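Local coordinates for protein CD180 antigen (PDB 3T6Q) that may cooperate with MD-1 and TLR4 to mediate the innate immune response of B cells to bacterial lipopolysaccharide, leading to NF-kappa-B activation, at residues Q213-I218 / P245-G250; Y265-S270 / A310-N315; N272-F277 / L283-T288. One frame throughout, in Å; residues are numbered along the deposited sequence.

All three contacts lie in the same region of the leucine-rich-repeat solenoid and differ in depth. Interaction 3 is the core contact: four buried apolar residues meet without a hydrogen bond between the segments. Interaction 1 is half buried, with a leucine-valine pair on the inside and a bridging water. Interaction 2 is a surface contact, thin and water-mediated, between coils two repeats apart. Glu249 of interaction 1 and His275 of interaction 3 bind the same copper (II) ion, and Phe248 packs on Phe277 between them. In sequence, both segments of interaction 3 fall between those of interaction 2; Phe266 of the latter lies against Phe274 of the former, joining surface loop to core.

Interaction 1. Residues Q213-I218 / P245-G250. With CU (copper (II) ion), chain J.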
# COMPACT_ATOMS: atom_id res chain seq x y z
N GLN A 213 19.26 6.85 -4.46
CA GLN A 213 19.80 6.92 -5.81
C GLN A 213 20.60 8.21 -6.04
O GLN A 213 21.20 8.38 -7.11
CB GLN A 213 18.66 6.76 -6.85
CG GLN A 213 17.90 5.43 -6.76
CD GLN A 213 18.79 4.20 -7.03
OE1 GLN A 213 19.23 3.98 -8.17
NE2 GLN A 213 19.04 3.39 -5.99
N ASN A 214 20.62 9.10 -5.04
CA ASN A 214 21.30 10.39 -5.22
C ASN A 214 22.11 10.85 -4.01
O ASN A 214 21.66 11.70 -3.24
CB ASN A 214 20.35 11.49 -5.75
CG ASN A 214 21.10 12.63 -6.47
OD1 ASN A 214 22.26 12.96 -6.14
ND2 ASN A 214 20.43 13.25 -7.45
N LEU A 215 23.31 10.26 -3.87
CA LEU A 215 24.17 10.54 -2.74
C LEU A 215 24.51 12.04 -2.65
O LEU A 215 24.56 12.59 -1.56
CB LEU A 215 25.45 9.71 -2.85
CG LEU A 215 25.39 8.23 -2.47
CD1 LEU A 215 26.75 7.56 -2.68
CD2 LEU A 215 24.95 8.09 -1.01
N LEU A 216 24.71 12.69 -3.79
CA LEU A 216 25.12 14.12 -3.84
C LEU A 216 24.07 14.95 -3.09
O LEU A 216 24.43 15.78 -2.25
CB LEU A 216 25.23 14.58 -5.30
CG LEU A 216 26.23 15.62 -5.85
CD1 LEU A 216 25.64 16.24 -7.11
CD2 LEU A 216 26.51 16.70 -4.85
N VAL A 217 22.79 14.68 -3.37
CA VAL A 217 21.65 15.36 -2.76
C VAL A 217 21.63 15.19 -1.25
O VAL A 217 21.36 16.17 -0.54
CB VAL A 217 20.29 14.89 -3.36
CG1 VAL A 217 19.12 15.08 -2.39
CG2 VAL A 217 20.01 15.60 -4.66
N ILE A 218 21.93 13.98 -0.78
CA ILE A 218 21.92 13.68 0.65
C ILE A 218 23.03 14.47 1.38
O ILE A 218 22.78 15.12 2.40
CB ILE A 218 22.13 12.15 0.95
CG1 ILE A 218 21.02 11.27 0.34
CG2 ILE A 218 22.21 11.88 2.44
CD1 ILE A 218 19.58 11.61 0.73
N PRO A 245 35.11 11.60 -6.50
CA PRO A 245 35.26 12.53 -5.35
C PRO A 245 34.12 13.56 -5.27
O PRO A 245 33.75 13.96 -4.16
CB PRO A 245 36.60 13.23 -5.64
CG PRO A 245 37.38 12.22 -6.42
CD PRO A 245 36.37 11.51 -7.28
N ALA A 246 33.58 13.96 -6.44
CA ALA A 246 32.49 14.97 -6.48
C ALA A 246 31.28 14.65 -5.60
O ALA A 246 30.67 15.56 -5.04
CB ALA A 246 32.02 15.23 -7.91
N VAL A 247 30.91 13.37 -5.51
CA VAL A 247 29.72 12.96 -4.78
C VAL A 247 29.74 13.41 -3.31
O VAL A 247 28.71 13.72 -2.72
CB VAL A 247 29.57 11.41 -4.90
CG1 VAL A 247 28.57 10.86 -3.90
CG2 VAL A 247 29.18 11.01 -6.34
N PHE A 248 30.93 13.45 -2.71
CA PHE A 248 31.07 13.58 -1.24
C PHE A 248 31.34 14.99 -0.71
O PHE A 248 31.59 15.16 0.49
CB PHE A 248 32.19 12.64 -0.77
CG PHE A 248 31.95 11.20 -1.16
CD1 PHE A 248 30.87 10.48 -0.61
CD2 PHE A 248 32.76 10.58 -2.10
CE1 PHE A 248 30.63 9.15 -0.97
CE2 PHE A 248 32.51 9.25 -2.48
CZ PHE A 248 31.45 8.54 -1.91
N GLU A 249 31.30 15.97 -1.61
CA GLU A 249 31.64 17.38 -1.27
C GLU A 249 30.94 17.88 0.00
O GLU A 249 31.58 18.52 0.85
CB GLU A 249 31.31 18.28 -2.49
CG GLU A 249 32.31 18.08 -3.64
CD GLU A 249 33.71 18.61 -3.32
OE1 GLU A 249 33.99 19.81 -3.63
OE2 GLU A 249 34.57 17.85 -2.76
N GLY A 250 29.65 17.57 0.16
CA GLY A 250 28.87 18.01 1.34
C GLY A 250 29.39 17.48 2.66
O GLY A 250 29.15 18.07 3.73
CU CU J . 36.40 18.62 -2.48
O HOH W 1 27.85 16.28 -1.75
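A water molecule bridges Leu216 and Val247 through their backbones. It donates to Val247 O at 2.9 Å and accepts from Gly250 N at the same length, while its second donation, to Leu216 O at 3.5 Å, is weak. No hydrogen bond joins the two segments directly. Otherwise the contact is apolar: Leu215 CB meets Val247 CG1 at 3.5 Å, tighter than usual van der Waals contact, with Leu215 CD1 next at 4.0 Å from the same methyl. Val247 CG1 reaches Leu215 because it stands opposite the backbone N (chi1 166°). This methyl also lies 3.9 Å above the plane of the Phe248 ring, toward its rim. Asn214 is the N-cap of helix 215-221, its OD1 accepting a weak bond from Val217 N at 3.3 Å. Residues 245-250 are a 3-10 segment on the next coil of the leucine-rich-repeat solenoid, so helix and 3-10 segment pack as successive coils. On the same 3-10 segment, Glu249 OE2 binds the copper (II) ion at 2.0 Å, and His275 is the second protein ligand. The chemistry implies a seam of van der Waals packing, tightest at Leu215 and Val247, with a water in place of direct polar bonds.

Interaction 2. Residues Y265-S270 / A310-N315; sequences YFFNIS and ANKFEN
The loops carrying Phe267 and Lys312 stay well apart, with the closest CA atoms, those of Phe267 and Asn311, 9.5 Å from each other, and the contact is made by the side chains of Phe267 and Lys312. Lys312 reaches across with a nearly straight chain: beyond a first torsion of 41° its remaining torsions are all extended, which carries the ammonium toward the 265-270 loop. Lys312 CE comes to 4.3 Å from Phe267 CD2, approaching the ring obliquely. Lys312 NZ donates to a water at 2.8 Å, and the same water pairs with Tyr265 OH at 3.1 Å. That water lies 3.1 Å above the plane of the Phe267 ring, displaced toward the rim, so lysine, phenol and ring all border one solvent site. The segments belong to repeats 8 and 10 of the leucine-rich-repeat solenoid, and repeat 9 runs between them. Asn311 holds the asparagine place of the LxxLxLxxN pattern; its OD1 accepts from the backbone N of Thr288 and of Leu290 in repeat 9. Lys312 shares a backbone hydrogen bond with Leu290, while Phe267 rests on Ser291, and the ring of Tyr265 meets that of His289 edge to face.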
# COMPACT_ATOMS: atom_id res chain seq x y z
N TYR A 265 29.58 1.37 -6.30
CA TYR A 265 30.62 0.94 -7.22
C TYR A 265 31.85 1.86 -7.15
O TYR A 265 31.92 2.86 -7.86
CB TYR A 265 30.06 0.87 -8.64
CG TYR A 265 30.96 0.18 -9.66
CD1 TYR A 265 31.42 0.88 -10.79
CD2 TYR A 265 31.34 -1.16 -9.50
CE1 TYR A 265 32.22 0.26 -11.73
CE2 TYR A 265 32.14 -1.79 -10.44
CZ TYR A 265 32.58 -1.07 -11.55
OH TYR A 265 33.37 -1.67 -12.48
N PHE A 266 32.81 1.49 -6.29
CA PHE A 266 34.04 2.25 -6.13
C PHE A 266 35.18 1.86 -7.10
O PHE A 266 35.90 2.74 -7.53
CB PHE A 266 34.58 2.20 -4.69
CG PHE A 266 33.85 3.12 -3.71
CD1 PHE A 266 34.48 4.30 -3.23
CD2 PHE A 266 32.59 2.80 -3.19
CE1 PHE A 266 33.82 5.12 -2.28
CE2 PHE A 266 31.94 3.61 -2.24
CZ PHE A 266 32.55 4.77 -1.80
N PHE A 267 35.32 0.58 -7.45
CA PHE A 267 36.38 0.12 -8.42
C PHE A 267 37.14 1.24 -9.18
O PHE A 267 36.51 2.12 -9.78
CB PHE A 267 35.79 -0.89 -9.43
CG PHE A 267 36.79 -1.40 -10.44
CD1 PHE A 267 36.77 -0.93 -11.76
CD2 PHE A 267 37.77 -2.34 -10.07
CE1 PHE A 267 37.70 -1.39 -12.70
CE2 PHE A 267 38.70 -2.80 -11.01
CZ PHE A 267 38.67 -2.32 -12.32
N ASN A 268 38.47 1.21 -9.17
CA ASN A 268 39.30 2.24 -9.88
C ASN A 268 39.09 3.66 -9.33
O ASN A 268 38.95 4.66 -10.04
CB ASN A 268 39.14 2.22 -11.42
CG ASN A 268 40.29 2.96 -12.14
OD1 ASN A 268 40.10 3.64 -13.15
ND2 ASN A 268 41.47 2.84 -11.60
N ILE A 269 39.11 3.69 -8.03
CA ILE A 269 38.94 4.86 -7.21
C ILE A 269 40.10 5.89 -7.40
O ILE A 269 41.27 5.52 -7.52
CB ILE A 269 38.87 4.28 -5.77
CG1 ILE A 269 38.42 5.27 -4.76
CG2 ILE A 269 40.21 3.71 -5.32
CD1 ILE A 269 38.37 4.60 -3.41
N SER A 270 39.76 7.17 -7.43
CA SER A 270 40.74 8.26 -7.42
C SER A 270 41.41 8.31 -6.05
O SER A 270 40.76 8.05 -5.02
CB SER A 270 40.01 9.60 -7.70
OG SER A 270 40.81 10.68 -7.22
N ALA A 310 34.57 -8.28 1.64
CA ALA A 310 33.76 -8.68 0.50
C ALA A 310 34.16 -7.94 -0.78
O ALA A 310 33.35 -7.76 -1.68
CB ALA A 310 32.25 -8.58 0.80
N ASN A 311 35.42 -7.51 -0.84
CA ASN A 311 35.98 -6.86 -2.01
C ASN A 311 36.81 -7.87 -2.79
O ASN A 311 36.66 -9.08 -2.55
CB ASN A 311 36.75 -5.64 -1.54
CG ASN A 311 35.79 -4.49 -1.28
OD1 ASN A 311 34.95 -4.22 -2.12
ND2 ASN A 311 35.78 -3.96 -0.06
N LYS A 312 37.71 -7.42 -3.67
CA LYS A 312 38.41 -8.36 -4.54
C LYS A 312 39.90 -8.07 -4.67
O LYS A 312 40.44 -8.07 -5.75
CB LYS A 312 37.73 -8.56 -5.91
CG LYS A 312 37.20 -7.30 -6.54
CD LYS A 312 36.42 -7.53 -7.84
CE LYS A 312 36.45 -6.23 -8.67
NZ LYS A 312 35.61 -6.29 -9.91
N PHE A 313 40.55 -7.85 -3.54
CA PHE A 313 42.02 -7.68 -3.53
C PHE A 313 42.69 -8.99 -3.85
O PHE A 313 42.15 -10.07 -3.50
CB PHE A 313 42.49 -7.23 -2.13
CG PHE A 313 41.82 -5.94 -1.68
CD1 PHE A 313 42.17 -4.72 -2.26
CD2 PHE A 313 40.80 -5.96 -0.72
CE1 PHE A 313 41.51 -3.54 -1.88
CE2 PHE A 313 40.15 -4.80 -0.33
CZ PHE A 313 40.50 -3.58 -0.90
N GLU A 314 43.86 -8.92 -4.48
CA GLU A 314 44.70 -10.11 -4.68
C GLU A 314 45.71 -10.24 -3.56
O GLU A 314 46.10 -11.34 -3.18
CB GLU A 314 45.45 -10.01 -6.01
CG GLU A 314 44.51 -10.10 -7.20
CD GLU A 314 45.13 -9.58 -8.48
OE1 GLU A 314 46.38 -9.61 -8.61
OE2 GLU A 314 44.36 -9.13 -9.36
N ASN A 315 46.14 -9.10 -3.04
CA ASN A 315 47.21 -9.08 -2.05
C ASN A 315 46.81 -8.07 -0.97
O ASN A 315 46.10 -7.11 -1.25
CB ASN A 315 48.54 -8.69 -2.76
CG ASN A 315 49.79 -8.98 -1.94
OD1 ASN A 315 50.70 -9.68 -2.40
ND2 ASN A 315 49.86 -8.43 -0.74
O HOH W 2 35.11 -3.92 -11.22

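Interaction 3. Residues N272-F277 / L283-T288. With CU (copper (II) ion), chain J.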
# COMPACT_ATOMS: atom_id res chain seq x y z
N ASN A 272 41.92 10.95 -4.62
CA ASN A 272 41.25 12.09 -3.97
C ASN A 272 39.84 11.77 -3.47
O ASN A 272 39.13 12.67 -2.98
CB ASN A 272 41.20 13.28 -4.94
CG ASN A 272 41.21 14.61 -4.21
OD1 ASN A 272 41.66 14.68 -3.06
ND2 ASN A 272 40.74 15.67 -4.88
N THR A 273 39.43 10.50 -3.56
CA THR A 273 38.03 10.13 -3.29
C THR A 273 37.57 10.51 -1.86
O THR A 273 36.43 10.95 -1.69
CB THR A 273 37.79 8.63 -3.49
OG1 THR A 273 38.10 8.29 -4.85
CG2 THR A 273 36.32 8.23 -3.18
N PHE A 274 38.44 10.33 -0.87
CA PHE A 274 38.05 10.50 0.53
C PHE A 274 38.55 11.80 1.18
O PHE A 274 38.55 11.93 2.41
CB PHE A 274 38.47 9.27 1.36
CG PHE A 274 37.84 7.99 0.85
CD1 PHE A 274 36.48 7.73 1.09
CD2 PHE A 274 38.59 7.07 0.13
CE1 PHE A 274 35.87 6.55 0.61
CE2 PHE A 274 38.00 5.88 -0.34
CZ PHE A 274 36.65 5.63 -0.12
N HIS A 275 38.92 12.79 0.37
CA HIS A 275 39.47 14.02 0.97
C HIS A 275 38.50 14.77 1.88
O HIS A 275 38.97 15.49 2.75
CB HIS A 275 40.06 14.97 -0.09
CG HIS A 275 39.01 15.67 -0.93
ND1 HIS A 275 38.54 15.17 -2.10
CD2 HIS A 275 38.34 16.88 -0.73
CE1 HIS A 275 37.63 16.01 -2.63
NE2 HIS A 275 37.50 17.05 -1.78
N CYS A 276 37.16 14.60 1.72
CA CYS A 276 36.18 15.15 2.68
C CYS A 276 35.89 14.33 3.96
O CYS A 276 35.00 14.72 4.76
CB CYS A 276 34.86 15.57 2.01
SG CYS A 276 35.02 17.17 1.17
N PHE A 277 36.63 13.25 4.18
CA PHE A 277 36.26 12.28 5.21
C PHE A 277 37.13 12.46 6.44
O PHE A 277 37.12 11.62 7.35
CB PHE A 277 36.42 10.81 4.70
CG PHE A 277 35.35 10.37 3.71
CD1 PHE A 277 35.21 10.98 2.47
CD2 PHE A 277 34.47 9.32 4.05
CE1 PHE A 277 34.24 10.52 1.57
CE2 PHE A 277 33.48 8.89 3.18
CZ PHE A 277 33.36 9.48 1.92
N LEU A 283 34.74 3.86 8.77
CA LEU A 283 34.33 3.87 7.36
C LEU A 283 34.10 2.42 6.90
O LEU A 283 34.96 1.53 7.08
CB LEU A 283 35.38 4.56 6.46
CG LEU A 283 35.30 4.36 4.94
CD1 LEU A 283 34.02 5.03 4.45
CD2 LEU A 283 36.54 5.01 4.37
N ASP A 284 32.93 2.18 6.33
CA ASP A 284 32.58 0.81 5.88
C ASP A 284 32.43 0.77 4.36
O ASP A 284 31.48 1.35 3.81
CB ASP A 284 31.28 0.35 6.55
CG ASP A 284 31.04 -1.16 6.38
OD1 ASP A 284 31.25 -1.69 5.25
OD2 ASP A 284 30.70 -1.81 7.41
N LEU A 285 33.32 0.04 3.70
CA LEU A 285 33.29 -0.09 2.22
C LEU A 285 33.03 -1.54 1.78
O LEU A 285 33.60 -2.01 0.79
CB LEU A 285 34.58 0.45 1.64
CG LEU A 285 34.83 1.97 1.89
CD1 LEU A 285 36.26 2.34 1.52
CD2 LEU A 285 33.85 2.83 1.08
N THR A 286 32.18 -2.24 2.54
CA THR A 286 31.82 -3.63 2.27
C THR A 286 31.30 -3.81 0.84
O THR A 286 30.40 -3.07 0.39
CB THR A 286 30.75 -4.13 3.26
OG1 THR A 286 31.30 -4.16 4.57
CG2 THR A 286 30.31 -5.60 2.87
N ALA A 287 31.90 -4.74 0.12
CA ALA A 287 31.39 -5.16 -1.22
C ALA A 287 31.28 -4.00 -2.21
O ALA A 287 30.26 -3.88 -2.90
CB ALA A 287 30.05 -5.88 -1.06
N THR A 288 32.32 -3.18 -2.32
CA THR A 288 32.29 -2.01 -3.19
C THR A 288 33.10 -2.20 -4.46
O THR A 288 33.46 -1.21 -5.15
CB THR A 288 32.79 -0.72 -2.45
OG1 THR A 288 34.06 -0.99 -1.80
CG2 THR A 288 31.69 -0.22 -1.45
CU CU J . 36.40 18.62 -2.48
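This contact is part of the hydrophobic core of the leucine-rich-repeat solenoid, where Phe274, near the end of repeat 8, and Phe277, just after it, meet Leu283 and Leu285 of repeat 9. Leu283 CD2 sits over one face of the Phe274 ring, near its rim, 4.1 Å from CE1. At the far end of that ring, Phe274 CZ touches Leu285 CD1 at 3.7 Å, the two side chains arriving from opposite directions. The other methyl of Leu283, CD1, approaches Phe277 CE2 obliquely at 4.1 Å, so its two branches serve two rings. The phenylalanines also pack on each other: Phe274 CD1 stands 3.5 Å above the centre of the Phe277 ring. The face of Phe274 opposite Leu283 carries the methyl CG2 of Thr273, 3.9 Å above its centre. Both rings come from overlapping type I turns, Asn272 to His275 and Phe274 to Phe277, while Leu283 and Leu285 are the inward-facing leucines of the LxxLxLxxN repeat pattern, here with Thr288 in the asparagine place. Asp284 forms an Asx turn: its OD1 accepts from Thr286 N nearly along its C-O axis, and its syn lone pair takes Thr286 OG1 at 2.6 Å. Farther on, Thr288 OG1 donates to Leu285 O, which also receives Asn311 ND2 of the next coil. On the outer side, a chi1 of 73° sets the His275 ring between its backbone N and carbonyl carbon, bringing one ring nitrogen to the Asn272 carbonyl and leaving the other for the metal. His275 ND1 donates to Asn272 O at 2.7 Å, nearly straight (169°) and close to the ring plane, fixing the ring's rotation; His275 NE2 binds the copper (II) ion at 2.0 Å, with Glu249 as the other protein ligand. Next to it, Cys276 forms a disulfide with Cys252.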